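CurJ (Moorea producens 3L, PDB 5TZ6) forms a dehydratase domain of a polyketide synthase module that carries out vinylogous dehydration in curacin biosynthesis, captured here as an inactive variant with a hydroxy-acid ligand. Local coordinates at residues H177-I185 with H214-S224; N237-F248 with Q291-P302. The protein carries 1 engineered substitution. All coordinates share one frame; numbering follows the deposited sequence.

Overall arrangement
Both contacts belong to the C-terminal half of the dehydratase, whose two halves are each of hot-dog type, and they follow one another in series: interaction 1 closes before interaction 2 opens. Interaction 1 fixes helix 215-223 against the 177-185 segment, which leaves strand 176-178. The next strand in the chain, 239-250, pairs antiparallel with strand 288-300 in interaction 2. Their centres lie about 15 Å apart, yet the two meet where F222 of the helix packs on P242, I245 and F295. The ligand 7OD touches both, so helix and strand both line the pocket, the helix giving a carboxylate and strand 239-250 giving apolar side chains.

Interaction 1 (H177-I185 with H214-S224); sequences HLGQSFRWI and HPTLVDSCFQS. With 7OD ((2E,5R)-5-hydroxy-2-methylhept-2-enoic acid), chain C.
Q223 NE2 spends both its hydrogens at once: one goes across the contact to F182 O (3.2 Å, 167° at the hydrogen), the other to D219 OD2 (2.7 Å). Both acceptors lie in the amide plane, so Q223 is held flat between the 177-185 segment and its own helix, 215-223, the helix of this hot-dog fold. D219 and Q223, four residues apart on one helix face, match the Asp-x-x-x-Gln/His signature of polyketide synthase dehydratases. Q223 meets OD2 on its anti side, which is consistent with a second-shell role in orienting D219, whose OD1 accepts from the ligand hydroxyl 7OD OAH (3.0 Å). A glutamine suits its place because its carbonyl end is used as well: a bridging water donates to Q223 OE1 and S220 OG and accepts from I185 N, which fixes which way round the amide sits.

Further toward the start of the helix, T216 divides its two branches between two rings. Its OG1 lies between the backbone N and the carbonyl carbon (chi1 59°), receiving the indole N-H of W184 NE1 at 2.7 Å, from a position tilted off the indole plane. That rotation turns CG2 onto the centre of the F182 ring, a CH-pi contact with the methyl 3.5 Å from the centroid. The edge of the same ring meets D219 CB, while F41, evidently the engineered phenylalanine that replaces a histidine, meets F182 edge-to-face. H214 caps the helix, its ND1 accepting from T216 N. On the indole, the aliphatic L217 covers one face, with CB 4.0 Å from the centroid of the six-membered ring and CD1 3.6 Å from W184 CE3.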
loop_
_atom_site.group_PDB
_atom_site.type_symbol
_atom_site.label_atom_id
_atom_site.label_comp_id
_atom_site.label_asym_id
_atom_site.label_seq_id
_atom_site.Cartn_x
_atom_site.Cartn_y
_atom_site.Cartn_z
ATOM N N HIS A 177 -13.368 -28.477 -13.568
ATOM C CA HIS A 177 -12.245 -29.407 -13.560
ATOM C C HIS A 177 -11.333 -29.038 -12.393
ATOM O O HIS A 177 -10.648 -28.003 -12.426
ATOM C CB HIS A 177 -11.492 -29.335 -14.887
ATOM C CG HIS A 177 -12.273 -29.833 -16.064
ATOM N ND1 HIS A 177 -11.728 -29.934 -17.326
ATOM C CD2 HIS A 177 -13.543 -30.293 -16.165
ATOM C CE1 HIS A 177 -12.633 -30.417 -18.158
ATOM N NE2 HIS A 177 -13.742 -30.647 -17.479
ATOM N N LEU A 178 -11.330 -29.882 -11.363
ATOM C CA LEU A 178 -10.532 -29.667 -10.161
ATOM C C LEU A 178 -9.208 -30.407 -10.291
ATOM O O LEU A 178 -9.190 -31.624 -10.499
ATOM C CB LEU A 178 -11.285 -30.154 -8.921
ATOM C CG LEU A 178 -12.592 -29.460 -8.520
ATOM C CD1 LEU A 178 -13.184 -30.119 -7.282
ATOM C CD2 LEU A 178 -12.403 -27.966 -8.288
ATOM N N GLY A 179 -8.103 -29.683 -10.146
ATOM C CA GLY A 179 -6.796 -30.306 -10.134
ATOM C C GLY A 179 -6.514 -30.983 -8.801
ATOM O O GLY A 179 -7.384 -31.132 -7.941
ATOM N N GLN A 180 -5.250 -31.371 -8.621
ATOM C CA GLN A 180 -4.878 -32.152 -7.446
ATOM C C GLN A 180 -5.016 -31.340 -6.165
ATOM O O GLN A 180 -5.578 -31.822 -5.173
ATOM C CB GLN A 180 -3.443 -32.657 -7.590
ATOM C CG GLN A 180 -3.011 -33.648 -6.521
ATOM C CD GLN A 180 -1.754 -34.413 -6.909
ATOM O OE1 GLN A 180 -1.402 -34.498 -8.086
ATOM N NE2 GLN A 180 -1.071 -34.971 -5.915
ATOM N N SER A 181 -4.556 -30.093 -6.178
ATOM C CA SER A 181 -4.518 -29.337 -4.937
ATOM C C SER A 181 -5.901 -28.951 -4.428
ATOM O O SER A 181 -6.013 -28.531 -3.272
ATOM C CB SER A 181 -3.649 -28.096 -5.129
ATOM O OG SER A 181 -4.150 -27.291 -6.176
ATOM N N PHE A 182 -6.956 -29.130 -5.220
ATOM C CA PHE A 182 -8.313 -28.886 -4.741
ATOM C C PHE A 182 -9.035 -30.166 -4.328
ATOM O O PHE A 182 -10.215 -30.105 -3.965
ATOM C CB PHE A 182 -9.133 -28.140 -5.808
ATOM C CG PHE A 182 -9.023 -26.644 -5.718
ATOM C CD1 PHE A 182 -9.878 -25.919 -4.897
ATOM C CD2 PHE A 182 -8.062 -25.960 -6.438
ATOM C CE1 PHE A 182 -9.771 -24.532 -4.793
ATOM C CE2 PHE A 182 -7.953 -24.574 -6.343
ATOM C CZ PHE A 182 -8.806 -23.862 -5.516
ATOM N N ARG A 183 -8.364 -31.316 -4.364
ATOM C CA ARG A 183 -8.989 -32.604 -4.062
ATOM C C ARG A 183 -8.516 -33.066 -2.686
ATOM O O ARG A 183 -7.657 -33.936 -2.558
ATOM C CB ARG A 183 -8.678 -33.630 -5.161
ATOM C CG ARG A 183 -9.309 -33.264 -6.508
ATOM C CD ARG A 183 -9.044 -34.293 -7.592
ATOM N NE ARG A 183 -9.685 -33.889 -8.837
ATOM C CZ ARG A 183 -10.308 -34.719 -9.670
ATOM N NH1 ARG A 183 -10.880 -34.246 -10.775
ATOM N NH2 ARG A 183 -10.393 -36.012 -9.380
ATOM N N TRP A 184 -9.098 -32.463 -1.648
ATOM C CA TRP A 184 -8.786 -32.781 -0.261
ATOM C C TRP A 184 -9.590 -33.959 0.268
ATOM O O TRP A 184 -9.120 -34.667 1.169
ATOM C CB TRP A 184 -9.064 -31.567 0.641
ATOM C CG TRP A 184 -8.025 -30.477 0.633
ATOM C CD1 TRP A 184 -7.687 -29.669 -0.413
ATOM C CD2 TRP A 184 -7.200 -30.075 1.734
ATOM N NE1 TRP A 184 -6.701 -28.791 -0.033
ATOM C CE2 TRP A 184 -6.383 -29.020 1.281
ATOM C CE3 TRP A 184 -7.070 -30.507 3.059
ATOM C CZ2 TRP A 184 -5.450 -28.389 2.106
ATOM C CZ3 TRP A 184 -6.139 -29.881 3.879
ATOM C CH2 TRP A 184 -5.343 -28.835 3.398
ATOM N N ILE A 185 -10.798 -34.169 -0.249
ATOM C CA ILE A 185 -11.705 -35.174 0.297
ATOM C C ILE A 185 -11.220 -36.563 -0.106
ATOM O O ILE A 185 -11.294 -36.948 -1.275
ATOM C CB ILE A 185 -13.150 -34.931 -0.151
ATOM C CG1 ILE A 185 -13.604 -33.546 0.337
ATOM C CG2 ILE A 185 -14.056 -36.045 0.344
ATOM C CD1 ILE A 185 -15.004 -33.157 -0.036
ATOM N N HIS A 214 -6.130 -22.769 4.128
ATOM C CA HIS A 214 -5.762 -22.728 2.725
ATOM C C HIS A 214 -7.012 -22.575 1.862
ATOM O O HIS A 214 -8.052 -23.179 2.158
ATOM C CB HIS A 214 -5.006 -23.998 2.338
ATOM C CG HIS A 214 -4.192 -23.861 1.088
ATOM N ND1 HIS A 214 -4.740 -23.971 -0.172
ATOM C CD2 HIS A 214 -2.870 -23.628 0.904
ATOM C CE1 HIS A 214 -3.791 -23.808 -1.078
ATOM N NE2 HIS A 214 -2.646 -23.599 -0.451
ATOM N N PRO A 215 -6.969 -21.746 0.822
ATOM C CA PRO A 215 -8.152 -21.623 -0.046
ATOM C C PRO A 215 -8.723 -22.970 -0.457
ATOM O O PRO A 215 -9.950 -23.149 -0.430
ATOM C CB PRO A 215 -7.627 -20.826 -1.245
ATOM C CG PRO A 215 -6.424 -20.087 -0.738
ATOM C CD PRO A 215 -5.846 -20.897 0.390
ATOM N N THR A 216 -7.864 -23.938 -0.804
ATOM C CA THR A 216 -8.350 -25.229 -1.284
ATOM C C THR A 216 -9.049 -26.017 -0.185
ATOM O O THR A 216 -9.940 -26.824 -0.476
ATOM C CB THR A 216 -7.201 -26.055 -1.872
ATOM O OG1 THR A 216 -6.189 -26.280 -0.879
ATOM C CG2 THR A 216 -6.588 -25.345 -3.071
ATOM N N LEU A 217 -8.670 -25.805 1.076
ATOM C CA LEU A 217 -9.367 -26.482 2.168
ATOM C C LEU A 217 -10.777 -25.926 2.346
ATOM O O LEU A 217 -11.746 -26.689 2.482
ATOM C CB LEU A 217 -8.558 -26.343 3.458
ATOM C CG LEU A 217 -9.200 -26.893 4.728
ATOM C CD1 LEU A 217 -9.564 -28.362 4.551
ATOM C CD2 LEU A 217 -8.264 -26.700 5.909
ATOM N N VAL A 218 -10.912 -24.598 2.316
ATOM C CA VAL A 218 -12.231 -23.971 2.376
ATOM C C VAL A 218 -13.101 -24.461 1.227
ATOM O O VAL A 218 -14.272 -24.841 1.418
ATOM C CB VAL A 218 -12.083 -22.438 2.363
ATOM C CG1 VAL A 218 -13.447 -21.756 2.358
ATOM C CG2 VAL A 218 -11.264 -21.986 3.568
ATOM N N ASP A 219 -12.529 -24.504 0.020
ATOM C CA ASP A 219 -13.308 -24.976 -1.112
ATOM C C ASP A 219 -13.745 -26.414 -0.906
ATOM O O ASP A 219 -14.906 -26.751 -1.152
ATOM C CB ASP A 219 -12.523 -24.846 -2.410
ATOM C CG ASP A 219 -13.417 -24.947 -3.627
ATOM O OD1 ASP A 219 -14.115 -23.955 -3.928
ATOM O OD2 ASP A 219 -13.437 -26.023 -4.268
ATOM N N SER A 220 -12.838 -27.277 -0.444
ATOM C CA SER A 220 -13.222 -28.666 -0.213
ATOM C C SER A 220 -14.419 -28.737 0.726
ATOM O O SER A 220 -15.370 -29.503 0.495
ATOM C CB SER A 220 -12.042 -29.443 0.370
ATOM O OG SER A 220 -10.940 -29.453 -0.522
ATOM N N CYS A 221 -14.408 -27.903 1.769
ATOM C CA CYS A 221 -15.542 -27.868 2.684
ATOM C C CYS A 221 -16.829 -27.557 1.935
ATOM O O CYS A 221 -17.848 -28.228 2.129
ATOM C CB CYS A 221 -15.301 -26.842 3.794
ATOM S SG CYS A 221 -14.155 -27.405 5.059
ATOM N N PHE A 222 -16.803 -26.545 1.063
ATOM C CA PHE A 222 -18.000 -26.290 0.262
ATOM C C PHE A 222 -18.331 -27.451 -0.675
ATOM O O PHE A 222 -19.509 -27.682 -0.976
ATOM C CB PHE A 222 -17.845 -24.995 -0.533
ATOM C CG PHE A 222 -17.666 -23.775 0.324
ATOM C CD1 PHE A 222 -17.985 -23.806 1.674
ATOM C CD2 PHE A 222 -17.196 -22.589 -0.222
ATOM C CE1 PHE A 222 -17.818 -22.686 2.469
ATOM C CE2 PHE A 222 -17.033 -21.463 0.562
ATOM C CZ PHE A 222 -17.343 -21.513 1.911
ATOM N N GLN A 223 -17.318 -28.198 -1.134
ATOM C CA GLN A 223 -17.558 -29.327 -2.029
ATOM C C GLN A 223 -18.315 -30.440 -1.331
ATOM O O GLN A 223 -18.993 -31.236 -1.991
ATOM C CB GLN A 223 -16.245 -29.894 -2.564
ATOM C CG GLN A 223 -15.382 -28.947 -3.354
ATOM C CD GLN A 223 -13.999 -29.526 -3.566
ATOM O OE1 GLN A 223 -13.817 -30.737 -3.499
ATOM N NE2 GLN A 223 -13.016 -28.665 -3.798
ATOM N N SER A 224 -18.191 -30.534 -0.006
ATOM C CA SER A 224 -18.887 -31.607 0.696
ATOM C C SER A 224 -20.381 -31.614 0.384
ATOM O O SER A 224 -20.995 -32.684 0.329
ATOM C CB SER A 224 -18.670 -31.489 2.205
ATOM O OG SER A 224 -19.163 -30.256 2.703
HETATM O OAB 7OD C . -18.037 -22.014 -10.418
HETATM C CAA 7OD C . -17.735 -21.099 -9.625
HETATM O OAI 7OD C . -17.638 -19.922 -10.042
HETATM C CAC 7OD C . -17.487 -21.417 -8.146
HETATM C CAK 7OD C . -17.114 -20.284 -7.177
HETATM C CAD 7OD C . -17.607 -22.861 -7.631
HETATM C CAE 7OD C . -17.350 -23.130 -6.140
HETATM C CAF 7OD C . -17.634 -24.569 -5.645
HETATM O OAH 7OD C . -16.389 -25.246 -5.447
HETATM C CAG 7OD C . -18.498 -25.403 -6.598
HETATM C CAJ 7OD C . -19.010 -26.625 -5.830
HETATM O O HOH W 1 -11.614 -31.831 -1.541
#

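Interaction 2 (N237-F248 with Q291-P302). With 7OD ((2E,5R)-5-hydroxy-2-methylhept-2-enoic acid), chain C.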
loop_
_atom_site.group_PDB
_atom_site.type_symbol
_atom_site.label_atom_id
_atom_site.label_comp_id
_atom_site.label_asym_id
_atom_site.label_seq_id
_atom_site.Cartn_x
_atom_site.Cartn_y
_atom_site.Cartn_z
ATOM N N ASN A 237 -26.266 -29.263 -17.000
ATOM C CA ASN A 237 -25.322 -28.155 -17.103
ATOM C C ASN A 237 -25.130 -27.421 -15.782
ATOM O O ASN A 237 -24.156 -26.671 -15.644
ATOM C CB ASN A 237 -25.765 -27.151 -18.167
ATOM C CG ASN A 237 -25.528 -27.653 -19.573
ATOM O OD1 ASN A 237 -24.743 -28.573 -19.779
ATOM N ND2 ASN A 237 -26.191 -27.039 -20.550
ATOM N N GLU A 238 -26.033 -27.606 -14.820
ATOM C CA GLU A 238 -26.088 -26.794 -13.614
ATOM C C GLU A 238 -25.621 -27.573 -12.393
ATOM O O GLU A 238 -25.804 -28.789 -12.297
ATOM C CB GLU A 238 -27.522 -26.330 -13.347
ATOM C CG GLU A 238 -28.067 -25.287 -14.296
ATOM C CD GLU A 238 -29.559 -25.064 -14.098
ATOM O OE1 GLU A 238 -30.083 -24.047 -14.597
ATOM O OE2 GLU A 238 -30.209 -25.907 -13.441
ATOM N N THR A 239 -25.032 -26.847 -11.447
ATOM C CA THR A 239 -24.746 -27.372 -10.123
ATOM C C THR A 239 -24.992 -26.267 -9.108
ATOM O O THR A 239 -25.177 -25.101 -9.468
ATOM C CB THR A 239 -23.305 -27.899 -10.028
ATOM O OG1 THR A 239 -23.120 -28.570 -8.776
ATOM C CG2 THR A 239 -22.303 -26.757 -10.165
ATOM N N PHE A 240 -24.993 -26.634 -7.826
ATOM C CA PHE A 240 -25.155 -25.648 -6.762
ATOM C C PHE A 240 -23.829 -24.921 -6.564
ATOM O O PHE A 240 -22.816 -25.547 -6.247
ATOM C CB PHE A 240 -25.614 -26.314 -5.464
ATOM C CG PHE A 240 -27.025 -26.845 -5.515
ATOM C CD1 PHE A 240 -28.109 -25.989 -5.389
ATOM C CD2 PHE A 240 -27.269 -28.200 -5.693
ATOM C CE1 PHE A 240 -29.410 -26.470 -5.442
ATOM C CE2 PHE A 240 -28.568 -28.689 -5.749
ATOM C CZ PHE A 240 -29.641 -27.819 -5.623
ATOM N N VAL A 241 -23.835 -23.606 -6.751
ATOM C CA VAL A 241 -22.631 -22.797 -6.581
ATOM C C VAL A 241 -22.751 -21.978 -5.299
ATOM O O VAL A 241 -23.843 -21.488 -4.974
ATOM C CB VAL A 241 -22.384 -21.900 -7.801
ATOM C CG1 VAL A 241 -21.064 -21.157 -7.647
ATOM C CG2 VAL A 241 -22.373 -22.745 -9.062
ATOM N N PRO A 242 -21.680 -21.846 -4.519
ATOM C CA PRO A 242 -21.766 -21.063 -3.281
ATOM C C PRO A 242 -22.235 -19.649 -3.571
ATOM O O PRO A 242 -21.687 -18.954 -4.430
ATOM C CB PRO A 242 -20.332 -21.088 -2.748
ATOM C CG PRO A 242 -19.782 -22.384 -3.263
ATOM C CD PRO A 242 -20.410 -22.587 -4.623
ATOM N N PHE A 243 -23.234 -19.222 -2.835
ATOM C CA PHE A 243 -23.888 -17.958 -3.129
ATOM C C PHE A 243 -23.921 -17.007 -1.941
ATOM O O PHE A 243 -23.709 -15.804 -2.122
ATOM C CB PHE A 243 -25.309 -18.243 -3.623
ATOM C CG PHE A 243 -26.111 -17.010 -3.915
ATOM C CD1 PHE A 243 -26.874 -16.408 -2.922
ATOM C CD2 PHE A 243 -26.121 -16.462 -5.190
ATOM C CE1 PHE A 243 -27.620 -15.272 -3.190
ATOM C CE2 PHE A 243 -26.868 -15.317 -5.463
ATOM C CZ PHE A 243 -27.618 -14.727 -4.461
ATOM N N SER A 244 -24.176 -17.510 -0.732
ATOM C CA SER A 244 -24.195 -16.638 0.434
ATOM C C SER A 244 -23.871 -17.456 1.677
ATOM O O SER A 244 -24.067 -18.670 1.708
ATOM C CB SER A 244 -25.551 -15.944 0.590
ATOM O OG SER A 244 -26.574 -16.886 0.870
ATOM N N ILE A 245 -23.383 -16.774 2.713
ATOM C CA ILE A 245 -23.016 -17.424 3.968
ATOM C C ILE A 245 -23.442 -16.532 5.129
ATOM O O ILE A 245 -23.050 -15.362 5.194
ATOM C CB ILE A 245 -21.506 -17.706 4.040
ATOM C CG1 ILE A 245 -21.128 -18.806 3.051
ATOM C CG2 ILE A 245 -21.108 -18.106 5.443
ATOM C CD1 ILE A 245 -19.640 -19.000 2.898
ATOM N N ASP A 246 -24.236 -17.078 6.049
ATOM C CA ASP A 246 -24.639 -16.285 7.207
ATOM C C ASP A 246 -23.460 -16.030 8.142
ATOM O O ASP A 246 -23.206 -14.885 8.524
ATOM C CB ASP A 246 -25.798 -16.959 7.941
ATOM C CG ASP A 246 -27.063 -17.011 7.101
ATOM O OD1 ASP A 246 -27.233 -16.124 6.237
ATOM O OD2 ASP A 246 -27.885 -17.933 7.301
ATOM N N LYS A 247 -22.717 -17.075 8.515
ATOM C CA LYS A 247 -21.561 -16.847 9.374
ATOM C C LYS A 247 -20.495 -17.920 9.186
ATOM O O LYS A 247 -20.785 -19.113 9.275
ATOM C CB LYS A 247 -21.984 -16.793 10.844
ATOM C CG LYS A 247 -20.830 -16.555 11.801
ATOM C CD LYS A 247 -21.332 -16.196 13.179
ATOM C CE LYS A 247 -22.115 -17.347 13.779
ATOM N NZ LYS A 247 -22.801 -16.941 15.035
ATOM N N PHE A 248 -19.258 -17.486 8.968
ATOM C CA PHE A 248 -18.096 -18.360 8.881
ATOM C C PHE A 248 -17.148 -18.022 10.027
ATOM O O PHE A 248 -16.648 -16.899 10.109
ATOM C CB PHE A 248 -17.395 -18.180 7.534
ATOM C CG PHE A 248 -16.254 -19.130 7.305
ATOM C CD1 PHE A 248 -15.076 -19.015 8.023
ATOM C CD2 PHE A 248 -16.350 -20.124 6.344
ATOM C CE1 PHE A 248 -14.029 -19.886 7.809
ATOM C CE2 PHE A 248 -15.303 -20.998 6.119
ATOM C CZ PHE A 248 -14.139 -20.878 6.855
ATOM N N GLN A 291 -16.249 -23.309 11.290
ATOM C CA GLN A 291 -17.670 -23.619 11.292
ATOM C C GLN A 291 -18.405 -22.675 10.356
ATOM O O GLN A 291 -18.083 -21.487 10.280
ATOM C CB GLN A 291 -18.258 -23.508 12.701
ATOM C CG GLN A 291 -19.681 -24.005 12.803
ATOM C CD GLN A 291 -20.209 -23.952 14.216
ATOM O OE1 GLN A 291 -20.821 -24.902 14.701
ATOM N NE2 GLN A 291 -19.975 -22.831 14.887
ATOM N N VAL A 292 -19.388 -23.207 9.639
ATOM C CA VAL A 292 -20.167 -22.435 8.679
ATOM C C VAL A 292 -21.635 -22.621 9.010
ATOM O O VAL A 292 -22.135 -23.755 9.020
ATOM C CB VAL A 292 -19.889 -22.859 7.229
ATOM C CG1 VAL A 292 -20.787 -22.079 6.266
ATOM C CG2 VAL A 292 -18.425 -22.664 6.897
ATOM N N ILE A 293 -22.327 -21.515 9.255
ATOM C CA ILE A 293 -23.748 -21.501 9.566
ATOM C C ILE A 293 -24.454 -20.762 8.443
ATOM O O ILE A 293 -24.060 -19.644 8.083
ATOM C CB ILE A 293 -24.027 -20.821 10.919
ATOM C CG1 ILE A 293 -23.376 -21.602 12.059
ATOM C CG2 ILE A 293 -25.527 -20.691 11.157
ATOM C CD1 ILE A 293 -24.020 -22.935 12.322
ATOM N N GLY A 294 -25.502 -21.374 7.904
ATOM C CA GLY A 294 -26.276 -20.716 6.871
ATOM C C GLY A 294 -25.584 -20.645 5.528
ATOM O O GLY A 294 -25.677 -19.619 4.841
ATOM N N PHE A 295 -24.849 -21.687 5.154
ATOM C CA PHE A 295 -24.317 -21.767 3.802
ATOM C C PHE A 295 -25.460 -21.978 2.821
ATOM O O PHE A 295 -26.273 -22.892 2.992
ATOM C CB PHE A 295 -23.313 -22.911 3.682
ATOM C CG PHE A 295 -22.777 -23.094 2.294
ATOM C CD1 PHE A 295 -23.498 -23.808 1.348
ATOM C CD2 PHE A 295 -21.550 -22.562 1.934
ATOM C CE1 PHE A 295 -23.016 -23.975 0.069
ATOM C CE2 PHE A 295 -21.055 -22.735 0.651
ATOM C CZ PHE A 295 -21.789 -23.442 -0.282
ATOM N N GLU A 296 -25.535 -21.134 1.799
ATOM C CA GLU A 296 -26.516 -21.295 0.735
ATOM C C GLU A 296 -25.794 -21.324 -0.601
ATOM O O GLU A 296 -25.067 -20.375 -0.942
ATOM C CB GLU A 296 -27.566 -20.184 0.732
ATOM C CG GLU A 296 -28.600 -20.394 -0.376
ATOM C CD GLU A 296 -29.694 -19.338 -0.407
ATOM O OE1 GLU A 296 -29.674 -18.490 -1.325
ATOM O OE2 GLU A 296 -30.571 -19.354 0.483
ATOM N N GLY A 297 -25.987 -22.420 -1.336
ATOM C CA GLY A 297 -25.586 -22.511 -2.728
ATOM C C GLY A 297 -26.835 -22.465 -3.591
ATOM O O GLY A 297 -27.930 -22.816 -3.141
ATOM N N ARG A 298 -26.677 -22.022 -4.831
ATOM C CA ARG A 298 -27.799 -21.921 -5.753
ATOM C C ARG A 298 -27.440 -22.576 -7.073
ATOM O O ARG A 298 -26.313 -22.432 -7.559
ATOM C CB ARG A 298 -28.211 -20.472 -5.997
ATOM C CG ARG A 298 -28.775 -19.801 -4.777
ATOM C CD ARG A 298 -29.508 -18.535 -5.139
ATOM N NE ARG A 298 -30.008 -17.851 -3.956
ATOM C CZ ARG A 298 -30.615 -16.673 -3.984
ATOM N NH1 ARG A 298 -30.800 -16.049 -5.139
ATOM N NH2 ARG A 298 -31.037 -16.118 -2.859
ATOM N N LYS A 299 -28.413 -23.280 -7.650
ATOM C CA LYS A 299 -28.221 -23.911 -8.948
ATOM C C LYS A 299 -27.803 -22.864 -9.968
ATOM O O LYS A 299 -28.373 -21.771 -10.023
ATOM C CB LYS A 299 -29.516 -24.587 -9.395
ATOM C CG LYS A 299 -29.793 -25.927 -8.745
ATOM C CD LYS A 299 -29.573 -27.069 -9.720
ATOM C CE LYS A 299 -30.253 -28.345 -9.243
ATOM N NZ LYS A 299 -30.054 -29.470 -10.200
ATOM N N ALA A 300 -26.796 -23.192 -10.772
ATOM C CA ALA A 300 -26.342 -22.251 -11.781
ATOM C C ALA A 300 -25.462 -22.969 -12.791
ATOM O O ALA A 300 -24.871 -24.013 -12.503
ATOM C CB ALA A 300 -25.586 -21.078 -11.152
ATOM N N ASN A 301 -25.395 -22.394 -13.982
ATOM C CA ASN A 301 -24.459 -22.844 -14.995
ATOM C C ASN A 301 -23.161 -22.072 -14.820
ATOM O O ASN A 301 -23.160 -20.847 -14.998
ATOM C CB ASN A 301 -25.025 -22.616 -16.384
ATOM C CG ASN A 301 -24.155 -23.206 -17.479
ATOM O OD1 ASN A 301 -22.924 -23.173 -17.401
ATOM N ND2 ASN A 301 -24.794 -23.742 -18.515
ATOM N N PRO A 302 -22.050 -22.724 -14.473
ATOM C CA PRO A 302 -20.820 -21.962 -14.207
ATOM C C PRO A 302 -20.397 -21.090 -15.369
ATOM O O PRO A 302 -19.742 -20.052 -15.153
ATOM C CB PRO A 302 -19.787 -23.060 -13.914
ATOM C CG PRO A 302 -20.611 -24.212 -13.410
ATOM C CD PRO A 302 -21.870 -24.167 -14.242
HETATM O OAB 7OD C . -18.037 -22.014 -10.418
HETATM C CAA 7OD C . -17.735 -21.099 -9.625
HETATM O OAI 7OD C . -17.638 -19.922 -10.042
HETATM C CAC 7OD C . -17.487 -21.417 -8.146
HETATM C CAK 7OD C . -17.114 -20.284 -7.177
HETATM C CAD 7OD C . -17.607 -22.861 -7.631
HETATM C CAE 7OD C . -17.350 -23.130 -6.140
HETATM C CAF 7OD C . -17.634 -24.569 -5.645
HETATM O OAH 7OD C . -16.389 -25.246 -5.447
HETATM C CAG 7OD C . -18.498 -25.403 -6.598
HETATM C CAJ 7OD C . -19.010 -26.625 -5.830
HETATM O O HOH W 2 -26.918 -17.733 3.389
#
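R298 lays its guanidinium flat on the ring of F243, the planes only 12° apart and the centres 3.8 Å from each other. This offset cation-pi stack joins two antiparallel strands, 239-245 and 295-300, next to a classic beta bulge in which F243 N and S244 N both donate to E296 O. With chi1 at 178°, the F243 ring swings out opposite the backbone N and lies alongside E296, and R298 is extended across it, so that its CD also rests on the ring face. E296 completes the group from the edge: its OE1 takes R298 NE in a salt bridge of 2.7 Å, in the plane of the guanidinium. A leucine in place of R298 would probably leave the E296 carboxylate without this mate and strip the cation from the face of F243.

Farther along, K299 bends at chi2 and uses its methylene chain rather than its ammonium, CG lying 3.8 Å from the F240 ring centroid over one face. G297 suits its pairing with P242, since a side chain would press on V241 O. A second classic bulge sets D246 and K247 opposite I293, and G294 beside it could carry no CB without striking D246 OD2.

Apolar side chains gather where helix 215-223 packs: P242 CB meets F295 CZ at 3.7 Å, and I245 CG1 meets F295 CD2 at 3.9 Å. P242 also reaches the ligand, its CD 3.5 Å from 7OD CAE, while V241 CG1 stands 3.6 Å from 7OD CAC. The chemistry is thus divided: charged and cation-pi contacts tie the partly exposed side chains together, whereas purely apolar atoms of V241 and P242 offer the ligand's carbon chain van der Waals contact.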